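Local coordinates for protein pectate lyase (PDB 5GT5) that cleaves polygalacturonate, and probably pectins of varied methyl esterification, by endo-acting elimination, probably with the help of calcium, at residues 20-23 with 29-32; 22-27 with 436-441; 137-140 with 145-148; 221-226 with 313-318; 376-381 with 386-391. The protein carries 1 engineered substitution. One frame throughout, in Å; residues are numbered along the deposited sequence.

Contact 1 of 5, residues 20-23 with 29-32; sequences GVIS and VYKK
Apolar packing, with no hydrogen bond across it, sets Ile-22, in the loop that leads up to strand 30-33, against Val-29 and Tyr-30, where that strand begins. One methyl group does most of the work: Ile-22 CG2 lies 3.9 Å from Val-29 CG2 and at the same distance from Tyr-30 CB. The valine meets the isoleucine crosswise, their side chains at about a right angle, whereas Ile-22 and Tyr-30 run alongside one another, pointing opposite ways. With Tyr-30 CG anti to the backbone N (chi1 -170°), the ring turns its CD2-CE2 side to the loop backbone. There the carbonyl of Ile-22 meets the ring edge, near its plane, with Ile-22 O 3.7 Å from Tyr-30 CD2, and the next carbonyl comes in obliquely, Ser-23 O lying 3.4 Å from Tyr-30 CD2. The phenol end is held separately, by a hydrogen bond from Tyr-30 OH to Glu-53 OE1 on strand 51-54. Putting an alanine at Tyr-30 would probably take the ring away from both loop carbonyls and leave Glu-53 without its phenol partner. Beneath, Val-51 touches both Ile-22 and Tyr-30, while Val-29 and Lys-31 make backbone bonds to 50-53. A loop laid over the first strand of a parallel stack in this way fits the covered N-terminal end of the parallel beta-helix of family 1 polysaccharide lyases.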
# COMPACT_ATOMS: atom_id res chain seq x y z
N GLY A 20 7.12 11.65 -7.99
CA GLY A 20 6.59 12.00 -9.30
C GLY A 20 7.58 12.72 -10.16
O GLY A 20 8.80 12.80 -9.89
N VAL A 21 7.06 13.25 -11.25
CA VAL A 21 7.85 14.08 -12.14
C VAL A 21 7.67 15.52 -11.69
O VAL A 21 6.57 16.09 -11.76
CB VAL A 21 7.37 13.92 -13.59
CG1 VAL A 21 7.81 15.10 -14.44
CG2 VAL A 21 7.87 12.60 -14.14
N ILE A 22 8.74 16.07 -11.15
CA ILE A 22 8.75 17.42 -10.57
C ILE A 22 9.93 18.12 -11.21
O ILE A 22 11.01 17.53 -11.31
CB ILE A 22 8.98 17.38 -9.03
CG1 ILE A 22 7.84 16.65 -8.32
CG2 ILE A 22 9.15 18.79 -8.43
CD1 ILE A 22 6.47 17.27 -8.57
N SER A 23 9.74 19.37 -11.63
CA SER A 23 10.85 20.15 -12.18
C SER A 23 11.81 20.60 -11.09
O SER A 23 11.40 20.91 -9.97
CB SER A 23 10.31 21.38 -12.91
OG SER A 23 11.37 22.26 -13.23
N VAL A 29 9.15 21.86 -3.42
CA VAL A 29 9.05 20.40 -3.25
C VAL A 29 10.22 19.63 -3.85
O VAL A 29 10.30 18.42 -3.67
CB VAL A 29 7.69 19.85 -3.81
CG1 VAL A 29 6.51 20.29 -2.93
CG2 VAL A 29 7.46 20.27 -5.25
N TYR A 30 11.13 20.31 -4.54
CA TYR A 30 12.35 19.69 -5.09
C TYR A 30 13.52 20.34 -4.39
O TYR A 30 13.75 21.56 -4.60
CB TYR A 30 12.41 19.96 -6.60
CG TYR A 30 13.48 19.21 -7.38
CD1 TYR A 30 14.84 19.40 -7.12
CD2 TYR A 30 13.11 18.40 -8.44
CE1 TYR A 30 15.79 18.72 -7.87
CE2 TYR A 30 14.08 17.71 -9.21
CZ TYR A 30 15.41 17.91 -8.92
OH TYR A 30 16.36 17.24 -9.65
N LYS A 31 14.23 19.59 -3.56
CA LYS A 31 15.32 20.13 -2.77
C LYS A 31 16.66 19.60 -3.23
O LYS A 31 16.88 18.38 -3.26
CB LYS A 31 15.15 19.83 -1.28
CG LYS A 31 13.87 20.36 -0.67
CD LYS A 31 13.76 21.88 -0.79
CE LYS A 31 12.54 22.33 -0.02
NZ LYS A 31 12.38 23.82 -0.19
N LYS A 32 17.57 20.51 -3.58
CA LYS A 32 18.94 20.17 -3.92
C LYS A 32 19.76 20.19 -2.66
O LYS A 32 19.81 21.18 -1.92
CB LYS A 32 19.48 21.17 -4.96
CG LYS A 32 18.83 20.97 -6.32
CD LYS A 32 19.38 21.91 -7.39
CE LYS A 32 18.68 21.68 -8.69
NZ LYS A 32 19.24 22.59 -9.75

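Contact 2 of 5, residues 22-27 with 436-441; sequences ISESNT and WSKDNW
Glu-24 and Lys-438 meet at their charged ends, and that one pair is the whole contact between a loop near the N-terminus and a turn close to the C-terminus. Its tight part is very small: Lys-438 NZ donates to Glu-24 OE1 at 2.8 Å, coming from above the carboxylate plane, 43° out of it. Behind the ammonium, Lys-438 CE lies 3.3 Å from Glu-24 OE1. Both side chains leave their backbones with CG between N and the carbonyl carbon (chi1 64° in Glu-24, 67° in Lys-438), then run extended, which lets the two charged ends meet, crossing at about a right angle. Between the two segments nothing else touches, though Tyr-30 packs on both side chains, and the exposed serines bond within their own turns. Ser-23 OG and Ser-25 OG share a hydrogen bond of 2.9 Å in the type I turn 23-26, and Ser-437 OG donates to the syn lone pair of Asp-439 OD1 at 2.6 Å. Ser-437 O takes two bonds, from Asn-440 N and Asn-440 ND2, both arriving at the same face of its plane. Each charged end has a second mate: Glu-24 OE1 also pairs with Lys-32 NZ, and Lys-438 NZ with Glu-53 OE1. Segments from near the two ends of the chain are therefore joined here by alternating acids and lysines, an electrostatic link that solvent would probably weaken at its partly exposed site.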
# COMPACT_ATOMS: atom_id res chain seq x y z
N ILE A 22 8.74 16.07 -11.15
CA ILE A 22 8.75 17.42 -10.57
C ILE A 22 9.93 18.12 -11.21
O ILE A 22 11.01 17.53 -11.31
CB ILE A 22 8.98 17.38 -9.03
CG1 ILE A 22 7.84 16.65 -8.32
CG2 ILE A 22 9.15 18.79 -8.43
CD1 ILE A 22 6.47 17.27 -8.57
N SER A 23 9.74 19.37 -11.63
CA SER A 23 10.85 20.15 -12.18
C SER A 23 11.81 20.60 -11.09
O SER A 23 11.40 20.91 -9.97
CB SER A 23 10.31 21.38 -12.91
OG SER A 23 11.37 22.26 -13.23
N GLU A 24 13.09 20.63 -11.43
CA GLU A 24 14.11 21.09 -10.48
C GLU A 24 13.91 22.55 -10.11
O GLU A 24 14.49 23.01 -9.12
CB GLU A 24 15.52 20.85 -11.03
CG GLU A 24 15.88 21.65 -12.31
CD GLU A 24 17.31 21.34 -12.76
OE1 GLU A 24 18.18 21.22 -11.88
OE2 GLU A 24 17.57 21.21 -13.99
N SER A 25 13.08 23.27 -10.86
CA SER A 25 12.76 24.67 -10.58
C SER A 25 11.61 24.81 -9.57
O SER A 25 11.29 25.92 -9.13
CB SER A 25 12.44 25.44 -11.88
OG SER A 25 11.19 25.04 -12.43
N ASN A 26 10.96 23.70 -9.25
CA ASN A 26 9.84 23.70 -8.31
C ASN A 26 10.42 23.58 -6.89
O ASN A 26 10.35 22.51 -6.26
CB ASN A 26 8.89 22.53 -8.64
CG ASN A 26 7.56 22.61 -7.91
OD1 ASN A 26 7.42 23.34 -6.93
ND2 ASN A 26 6.60 21.79 -8.35
N THR A 27 11.00 24.67 -6.40
CA THR A 27 11.84 24.69 -5.21
C THR A 27 11.12 24.34 -3.89
O THR A 27 11.76 23.96 -2.91
CB THR A 27 12.55 26.05 -5.04
OG1 THR A 27 11.57 27.10 -5.00
CG2 THR A 27 13.50 26.29 -6.20
N TRP A 436 22.31 9.41 -18.16
CA TRP A 436 21.23 9.95 -18.98
C TRP A 436 20.80 11.23 -18.29
O TRP A 436 21.26 11.53 -17.18
CB TRP A 436 20.06 8.97 -19.12
CG TRP A 436 19.52 8.33 -17.84
CD1 TRP A 436 19.78 8.71 -16.55
CD2 TRP A 436 18.64 7.21 -17.76
NE1 TRP A 436 19.09 7.91 -15.68
CE2 TRP A 436 18.39 6.97 -16.40
CE3 TRP A 436 18.02 6.38 -18.71
CZ2 TRP A 436 17.56 5.93 -15.96
CZ3 TRP A 436 17.20 5.38 -18.29
CH2 TRP A 436 16.97 5.14 -16.93
N SER A 437 19.93 12.00 -18.93
CA SER A 437 19.52 13.26 -18.34
C SER A 437 18.84 12.97 -17.00
O SER A 437 18.14 11.96 -16.85
CB SER A 437 18.61 14.08 -19.28
OG SER A 437 17.47 13.35 -19.66
N LYS A 438 19.08 13.83 -16.01
CA LYS A 438 18.75 13.46 -14.63
C LYS A 438 17.26 13.29 -14.38
O LYS A 438 16.87 12.61 -13.42
CB LYS A 438 19.40 14.40 -13.62
CG LYS A 438 18.86 15.81 -13.64
CD LYS A 438 19.58 16.66 -12.62
CE LYS A 438 19.04 18.08 -12.61
NZ LYS A 438 19.81 18.92 -11.63
N ASP A 439 16.41 13.86 -15.25
CA ASP A 439 14.96 13.66 -15.10
C ASP A 439 14.59 12.17 -15.21
O ASP A 439 13.55 11.75 -14.72
CB ASP A 439 14.20 14.49 -16.14
CG ASP A 439 14.53 14.07 -17.54
OD1 ASP A 439 15.72 14.18 -17.90
OD2 ASP A 439 13.62 13.63 -18.28
N ASN A 440 15.45 11.37 -15.85
CA ASN A 440 15.15 9.97 -15.99
C ASN A 440 15.15 9.22 -14.67
O ASN A 440 14.54 8.15 -14.58
CB ASN A 440 16.12 9.34 -16.95
CG ASN A 440 15.84 9.73 -18.37
OD1 ASN A 440 14.84 9.29 -18.95
ND2 ASN A 440 16.73 10.55 -18.96
N TRP A 441 15.84 9.77 -13.68
CA TRP A 441 15.87 9.16 -12.36
C TRP A 441 14.54 9.28 -11.62
O TRP A 441 14.28 8.52 -10.68
CB TRP A 441 17.02 9.72 -11.51
CG TRP A 441 18.36 9.28 -12.00
CD1 TRP A 441 19.35 10.09 -12.49
CD2 TRP A 441 18.85 7.93 -12.11
NE1 TRP A 441 20.42 9.34 -12.89
CE2 TRP A 441 20.15 8.01 -12.66
CE3 TRP A 441 18.33 6.66 -11.78
CZ2 TRP A 441 20.95 6.89 -12.89
CZ3 TRP A 441 19.11 5.54 -12.02
CH2 TRP A 441 20.41 5.65 -12.58

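Contact 3 of 5, residues 137-140 with 145-148; sequences EWDE and DYDK
Asp-139 and Tyr-146 carry this contact, and the aspartate is the side chain to follow outward. Its CB sits over one face of the tyrosine ring, a CH-pi contact with Asp-139 CB 3.5 Å from the Tyr-146 ring centroid and 15° off the ring normal. A chi1 of 173° swings the carboxylate to the far side from the aspartate's own N, past the ring and toward the tyrosine backbone, bringing Asp-139 CG 3.8 Å from Tyr-146 N. At the tip, Asp-139 OD2 accepts from Tyr-146 N at 2.8 Å, met from above the carboxylate plane, and it is gripped a second time by Thr-142 OG1, in the bend between the two segments. The tyrosine answers in the other direction: its hydroxyl reaches back to the aspartate backbone, where Asp-139 N makes a weak bond of 3.5 Å to Tyr-146 OH. Glu-137 O lies in plane at the ring edge, 3.2 Å from Tyr-146 CE1, and this buried carbonyl has no polar partner in the model. Further along, Trp-138 NE1 donates to Glu-140 OE2 at 2.8 Å, nearly in the indole plane. Glu-140 in turn receives Met-220 N and Tyr-221 N at the start of helix 219-225. The side chain of Tyr-146 lies about 6 Å from that of Asp-174, a probable calcium ligand, consistent with the long loops that line the substrate cleft of parallel beta-helix pectate lyases.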
# COMPACT_ATOMS: atom_id res chain seq x y z
N GLU A 137 32.88 -1.45 10.77
CA GLU A 137 34.11 -1.49 11.58
C GLU A 137 34.23 -2.88 12.16
O GLU A 137 33.29 -3.65 12.16
CB GLU A 137 34.11 -0.41 12.67
CG GLU A 137 33.09 -0.67 13.79
CD GLU A 137 33.25 0.30 14.95
OE1 GLU A 137 34.00 1.30 14.79
OE2 GLU A 137 32.62 0.05 16.00
N TRP A 138 35.44 -3.20 12.60
CA TRP A 138 35.76 -4.48 13.22
C TRP A 138 35.01 -4.67 14.54
O TRP A 138 34.85 -3.74 15.32
CB TRP A 138 37.28 -4.50 13.41
CG TRP A 138 37.84 -5.70 14.15
CD1 TRP A 138 38.10 -5.78 15.49
CD2 TRP A 138 38.25 -6.96 13.58
NE1 TRP A 138 38.65 -7.01 15.79
CE2 TRP A 138 38.75 -7.75 14.64
CE3 TRP A 138 38.25 -7.48 12.28
CZ2 TRP A 138 39.23 -9.06 14.45
CZ3 TRP A 138 38.75 -8.79 12.07
CH2 TRP A 138 39.22 -9.56 13.16
N ASP A 139 34.56 -5.90 14.78
CA ASP A 139 33.83 -6.19 16.00
C ASP A 139 34.65 -6.91 17.07
O ASP A 139 34.83 -8.14 16.99
CB ASP A 139 32.61 -7.04 15.69
CG ASP A 139 31.91 -7.51 16.92
OD1 ASP A 139 31.95 -6.80 17.97
OD2 ASP A 139 31.31 -8.62 16.86
N GLU A 140 35.10 -6.17 18.08
CA GLU A 140 35.61 -6.79 19.30
C GLU A 140 34.52 -7.08 20.32
O GLU A 140 34.53 -8.16 20.97
CB GLU A 140 36.66 -5.91 19.95
CG GLU A 140 37.97 -5.83 19.17
CD GLU A 140 38.85 -7.07 19.32
OE1 GLU A 140 38.75 -7.78 20.37
OE2 GLU A 140 39.67 -7.34 18.39
N ASP A 145 30.46 -11.61 16.21
CA ASP A 145 29.03 -11.74 15.93
C ASP A 145 28.38 -10.50 15.29
O ASP A 145 27.30 -10.62 14.74
CB ASP A 145 28.25 -12.08 17.19
CG ASP A 145 28.54 -13.47 17.69
OD1 ASP A 145 29.12 -14.26 16.92
OD2 ASP A 145 28.19 -13.73 18.85
N TYR A 146 29.03 -9.34 15.36
CA TYR A 146 28.45 -8.08 14.83
C TYR A 146 27.06 -7.85 15.39
O TYR A 146 26.12 -7.63 14.64
CB TYR A 146 28.47 -8.06 13.29
CG TYR A 146 29.92 -7.93 12.85
CD1 TYR A 146 30.51 -6.68 12.72
CD2 TYR A 146 30.71 -9.07 12.65
CE1 TYR A 146 31.86 -6.55 12.36
CE2 TYR A 146 32.07 -8.95 12.31
CZ TYR A 146 32.63 -7.69 12.16
OH TYR A 146 33.96 -7.57 11.82
N ASP A 147 26.94 -7.91 16.72
CA ASP A 147 25.63 -7.79 17.36
C ASP A 147 25.43 -6.51 18.15
O ASP A 147 24.35 -6.30 18.69
CB ASP A 147 25.37 -9.03 18.26
CG ASP A 147 24.88 -10.26 17.46
OD1 ASP A 147 24.29 -10.09 16.36
OD2 ASP A 147 25.07 -11.39 17.96
N LYS A 148 26.44 -5.64 18.21
CA LYS A 148 26.34 -4.43 19.02
C LYS A 148 25.90 -3.18 18.25
O LYS A 148 24.88 -2.57 18.59
CB LYS A 148 27.65 -4.14 19.76
CG LYS A 148 27.48 -3.01 20.78
CD LYS A 148 28.73 -2.81 21.59
CE LYS A 148 28.46 -1.81 22.71
NZ LYS A 148 27.48 -2.38 23.68

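Contact 4 of 5, residues 221-226 with 313-318; sequences YNYLRS and ASKGYK
A chi1 of -179° in Tyr-223 points its ring straight out from helix 219-225, while Tyr-317 (chi1 -66°, its ring opposite the carbonyl carbon) comes to meet it from the other segment. The rings meet obliquely, centroids 5.5 Å apart and planes at 42°. Tyr-317 CE2 makes the closest approach of the pair, 3.5 Å from Tyr-223 CD2, which lies at the edge of the Tyr-317 ring. Lys-315 lends its aliphatic part: its CB is off-centre above the Tyr-223 ring, 4.2 Å from the centroid, and Lys-315 CG is 3.2 Å from Tyr-223 OH. A bend at chi2 then carries the ammonium end away from the ring. The phenol oxygen is held by Ala-311 O, which Ser-314 OG also binds. Gly-316, with positive phi, closes helix 306-314 in a Schellman motif and lets the chain turn back so that Tyr-317 can follow Lys-315 to the same ring. The contact thus joins the last turn of helix 219-225 to the end of helix 306-314; beside it, Leu-224 rests on Ile-312 and on Ile-236 of helix 233-241.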
# COMPACT_ATOMS: atom_id res chain seq x y z
N TYR A 221 41.50 -9.59 17.57
CA TYR A 221 42.50 -9.42 16.53
C TYR A 221 43.85 -9.97 16.98
O TYR A 221 44.53 -10.73 16.25
CB TYR A 221 42.59 -7.94 16.13
CG TYR A 221 43.61 -7.73 15.03
CD1 TYR A 221 43.30 -8.00 13.71
CD2 TYR A 221 44.91 -7.30 15.33
CE1 TYR A 221 44.23 -7.86 12.70
CE2 TYR A 221 45.84 -7.12 14.32
CZ TYR A 221 45.50 -7.39 13.01
OH TYR A 221 46.42 -7.26 12.00
N ASN A 222 44.23 -9.61 18.20
CA ASN A 222 45.50 -10.08 18.77
C ASN A 222 45.56 -11.61 18.83
O ASN A 222 46.54 -12.24 18.41
CB ASN A 222 45.71 -9.45 20.15
CG ASN A 222 47.11 -9.67 20.70
OD1 ASN A 222 48.11 -9.49 20.01
ND2 ASN A 222 47.18 -10.09 21.96
N TYR A 223 44.47 -12.24 19.26
CA TYR A 223 44.42 -13.69 19.31
C TYR A 223 44.56 -14.31 17.91
O TYR A 223 45.27 -15.29 17.72
CB TYR A 223 43.11 -14.12 19.96
CG TYR A 223 42.99 -15.60 20.08
CD1 TYR A 223 43.75 -16.31 21.00
CD2 TYR A 223 42.13 -16.32 19.24
CE1 TYR A 223 43.63 -17.69 21.10
CE2 TYR A 223 42.00 -17.71 19.33
CZ TYR A 223 42.78 -18.38 20.24
OH TYR A 223 42.66 -19.76 20.32
N LEU A 224 43.84 -13.76 16.94
CA LEU A 224 43.91 -14.28 15.57
C LEU A 224 45.32 -14.20 15.00
O LEU A 224 45.74 -15.10 14.25
CB LEU A 224 42.95 -13.52 14.67
CG LEU A 224 41.47 -13.64 15.04
CD1 LEU A 224 40.69 -12.65 14.16
CD2 LEU A 224 40.99 -15.10 14.84
N ARG A 225 46.05 -13.12 15.31
CA ARG A 225 47.44 -12.95 14.85
C ARG A 225 48.45 -13.77 15.65
O ARG A 225 49.58 -13.96 15.21
CB ARG A 225 47.83 -11.47 14.97
CG ARG A 225 47.07 -10.53 14.02
CD ARG A 225 47.60 -10.58 12.59
NE ARG A 225 48.94 -9.94 12.55
CZ ARG A 225 50.08 -10.62 12.44
NH1 ARG A 225 50.10 -11.95 12.27
NH2 ARG A 225 51.24 -9.96 12.47
N SER A 226 48.03 -14.22 16.83
CA SER A 226 48.93 -14.91 17.75
C SER A 226 49.25 -16.32 17.30
O SER A 226 48.65 -16.87 16.37
CB SER A 226 48.32 -14.99 19.15
OG SER A 226 47.40 -16.07 19.25
N ALA A 313 37.40 -21.03 17.12
CA ALA A 313 36.15 -21.36 17.78
C ALA A 313 36.37 -21.75 19.24
O ALA A 313 35.53 -21.49 20.09
CB ALA A 313 35.43 -22.45 17.04
N SER A 314 37.52 -22.33 19.55
CA SER A 314 37.76 -22.80 20.93
C SER A 314 37.80 -21.65 21.92
O SER A 314 37.58 -21.82 23.13
CB SER A 314 39.08 -23.55 21.01
OG SER A 314 40.17 -22.64 21.01
N LYS A 315 38.11 -20.45 21.44
CA LYS A 315 38.13 -19.29 22.31
C LYS A 315 36.82 -18.48 22.26
O LYS A 315 36.71 -17.40 22.87
CB LYS A 315 39.33 -18.38 21.99
CG LYS A 315 40.60 -18.85 22.61
CD LYS A 315 40.58 -18.75 24.13
CE LYS A 315 41.94 -19.15 24.70
NZ LYS A 315 42.16 -18.55 26.04
N GLY A 316 35.84 -19.00 21.53
CA GLY A 316 34.54 -18.36 21.46
C GLY A 316 34.42 -17.26 20.42
O GLY A 316 33.47 -16.48 20.45
N TYR A 317 35.38 -17.20 19.51
CA TYR A 317 35.34 -16.18 18.45
C TYR A 317 34.66 -16.71 17.20
O TYR A 317 34.77 -17.89 16.87
CB TYR A 317 36.74 -15.73 18.10
CG TYR A 317 37.45 -15.00 19.20
CD1 TYR A 317 36.89 -13.86 19.77
CD2 TYR A 317 38.69 -15.44 19.68
CE1 TYR A 317 37.54 -13.17 20.80
CE2 TYR A 317 39.35 -14.76 20.70
CZ TYR A 317 38.78 -13.62 21.25
OH TYR A 317 39.41 -12.92 22.25
N LYS A 318 33.94 -15.83 16.51
CA LYS A 318 33.42 -16.11 15.18
C LYS A 318 34.28 -15.35 14.18
O LYS A 318 34.28 -14.12 14.17
CB LYS A 318 31.97 -15.66 15.07
CG LYS A 318 31.36 -15.80 13.70
CD LYS A 318 29.90 -15.32 13.73
CE LYS A 318 29.38 -14.88 12.35
NZ LYS A 318 29.49 -13.36 12.17

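Contact 5 of 5, residues 376-381 with 386-391; sequences SSFRGS and GSPLAP
Ser-387 OG is gripped from two sides: it donates to Ser-381 O at 2.7 Å, lying in the carbonyl plane, and accepts from Leu-389 N at 2.9 Å. The second bond closes an ST turn, inside a type I turn that runs from Ser-387 to Ala-390. The torsion that sets OG opposite the backbone N of Ser-387 (chi1 174°) aims it at the carbonyl across the gap. The same oxygen also comes obliquely to the Phe-378 ring, Ser-387 OG lying 3.6 Å from Phe-378 CZ. Phe-378 belongs to strand 378-380, which pairs antiparallel with strand 369-372 as a hairpin added to the far end of the parallel beta-helix, and the turn folds back over this strand. Pro-388 covers one face of the phenyl ring in a CH-pi contact, its CD 3.4 Å from the Phe-378 centroid and only 8° off the normal. Leu-389 CD1 instead takes the edge, near the ring plane, 3.8 Å from Phe-378 CE2. A serine in place of Phe-378 would probably take away the face on which Pro-388 lies and the ring edge that Leu-389 CD1 touches. At Gly-380 a CB would run into the phenyl ring, at 2.8 Å from Phe-378 CZ. Behind the turn, Leu-389 reaches Tyr-371 on the hairpin partner and also packs on Pro-347 and Val-366 of neighbouring strands.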
# COMPACT_ATOMS: atom_id res chain seq x y z
N SER A 376 32.94 -26.51 -10.73
CA SER A 376 31.86 -27.34 -11.24
C SER A 376 30.97 -26.55 -12.19
O SER A 376 31.10 -25.34 -12.34
CB SER A 376 31.01 -27.90 -10.09
OG SER A 376 30.15 -26.90 -9.56
N SER A 377 30.05 -27.26 -12.83
CA SER A 377 29.12 -26.60 -13.73
C SER A 377 27.76 -27.30 -13.74
O SER A 377 27.67 -28.50 -13.99
CB SER A 377 29.71 -26.55 -15.14
OG SER A 377 28.84 -25.88 -16.02
N PHE A 378 26.71 -26.54 -13.44
CA PHE A 378 25.35 -27.02 -13.44
C PHE A 378 24.46 -25.93 -13.95
O PHE A 378 24.68 -24.74 -13.69
CB PHE A 378 24.93 -27.44 -12.01
CG PHE A 378 23.48 -27.88 -11.89
CD1 PHE A 378 23.11 -29.19 -12.20
CD2 PHE A 378 22.50 -27.00 -11.46
CE1 PHE A 378 21.79 -29.60 -12.08
CE2 PHE A 378 21.18 -27.42 -11.32
CZ PHE A 378 20.83 -28.73 -11.63
N ARG A 379 23.45 -26.29 -14.72
CA ARG A 379 22.40 -25.34 -15.01
C ARG A 379 21.11 -26.09 -14.85
O ARG A 379 20.92 -27.15 -15.46
CB ARG A 379 22.49 -24.75 -16.43
CG ARG A 379 21.35 -23.78 -16.73
CD ARG A 379 21.56 -23.05 -18.06
NE ARG A 379 20.38 -22.27 -18.39
CZ ARG A 379 20.35 -21.34 -19.35
NH1 ARG A 379 21.45 -21.07 -20.05
NH2 ARG A 379 19.23 -20.67 -19.58
N GLY A 380 20.20 -25.57 -14.02
CA GLY A 380 18.95 -26.26 -13.81
C GLY A 380 18.18 -25.71 -12.64
O GLY A 380 18.27 -24.53 -12.29
N SER A 381 17.41 -26.60 -12.03
CA SER A 381 16.49 -26.22 -10.95
C SER A 381 16.89 -26.86 -9.64
O SER A 381 17.79 -27.70 -9.59
CB SER A 381 15.09 -26.65 -11.31
OG SER A 381 14.90 -28.01 -10.96
N GLY A 386 19.66 -35.12 -7.66
CA GLY A 386 21.07 -34.81 -7.58
C GLY A 386 21.40 -33.33 -7.74
O GLY A 386 22.58 -32.99 -7.81
N SER A 387 20.40 -32.46 -7.80
CA SER A 387 20.70 -31.06 -8.05
C SER A 387 21.54 -30.43 -6.96
O SER A 387 21.21 -30.57 -5.78
CB SER A 387 19.41 -30.29 -8.14
OG SER A 387 19.75 -28.88 -8.25
N PRO A 388 22.59 -29.68 -7.35
CA PRO A 388 23.35 -28.97 -6.31
C PRO A 388 22.59 -27.75 -5.79
O PRO A 388 23.04 -27.12 -4.84
CB PRO A 388 24.63 -28.53 -7.04
CG PRO A 388 24.19 -28.33 -8.47
CD PRO A 388 23.14 -29.45 -8.70
N LEU A 389 21.45 -27.45 -6.39
CA LEU A 389 20.59 -26.37 -5.89
C LEU A 389 19.45 -26.89 -4.99
O LEU A 389 18.52 -26.15 -4.66
CB LEU A 389 20.02 -25.58 -7.06
CG LEU A 389 21.08 -24.90 -7.91
CD1 LEU A 389 20.47 -24.31 -9.17
CD2 LEU A 389 21.77 -23.82 -7.09
N ALA A 390 19.51 -28.16 -4.57
CA ALA A 390 18.45 -28.70 -3.72
C ALA A 390 18.43 -27.99 -2.36
O ALA A 390 19.48 -27.65 -1.81
CB ALA A 390 18.65 -30.19 -3.51
N PRO A 391 17.24 -27.76 -1.81
CA PRO A 391 17.18 -27.10 -0.50
C PRO A 391 17.71 -27.96 0.61
O PRO A 391 17.43 -29.15 0.66
CB PRO A 391 15.67 -26.87 -0.28
CG PRO A 391 15.01 -27.04 -1.62
CD PRO A 391 15.90 -28.00 -2.38

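Contacts 1 and 2 form one region, their centres 6 Å apart: they share Ile-22 and Ser-23, and Lys-32 NZ of contact 1 lies 2.7 Å from Glu-24 OE1 of contact 2 in a salt bridge. Contacts 3 and 4 make a second region, centres 14 Å apart, where Trp-138 packs on Leu-224 and Asp-145 on the aliphatic part of Lys-318. Contact 3 alone lies near the probable catalytic centre, the side chain of Asp-147 about 7 Å from that of Arg-276. Contact 5 stands apart, its centre 35 Å from that of contact 4 and 47 Å from that of contact 1, on the opposite side of the chain's centre from contact 1.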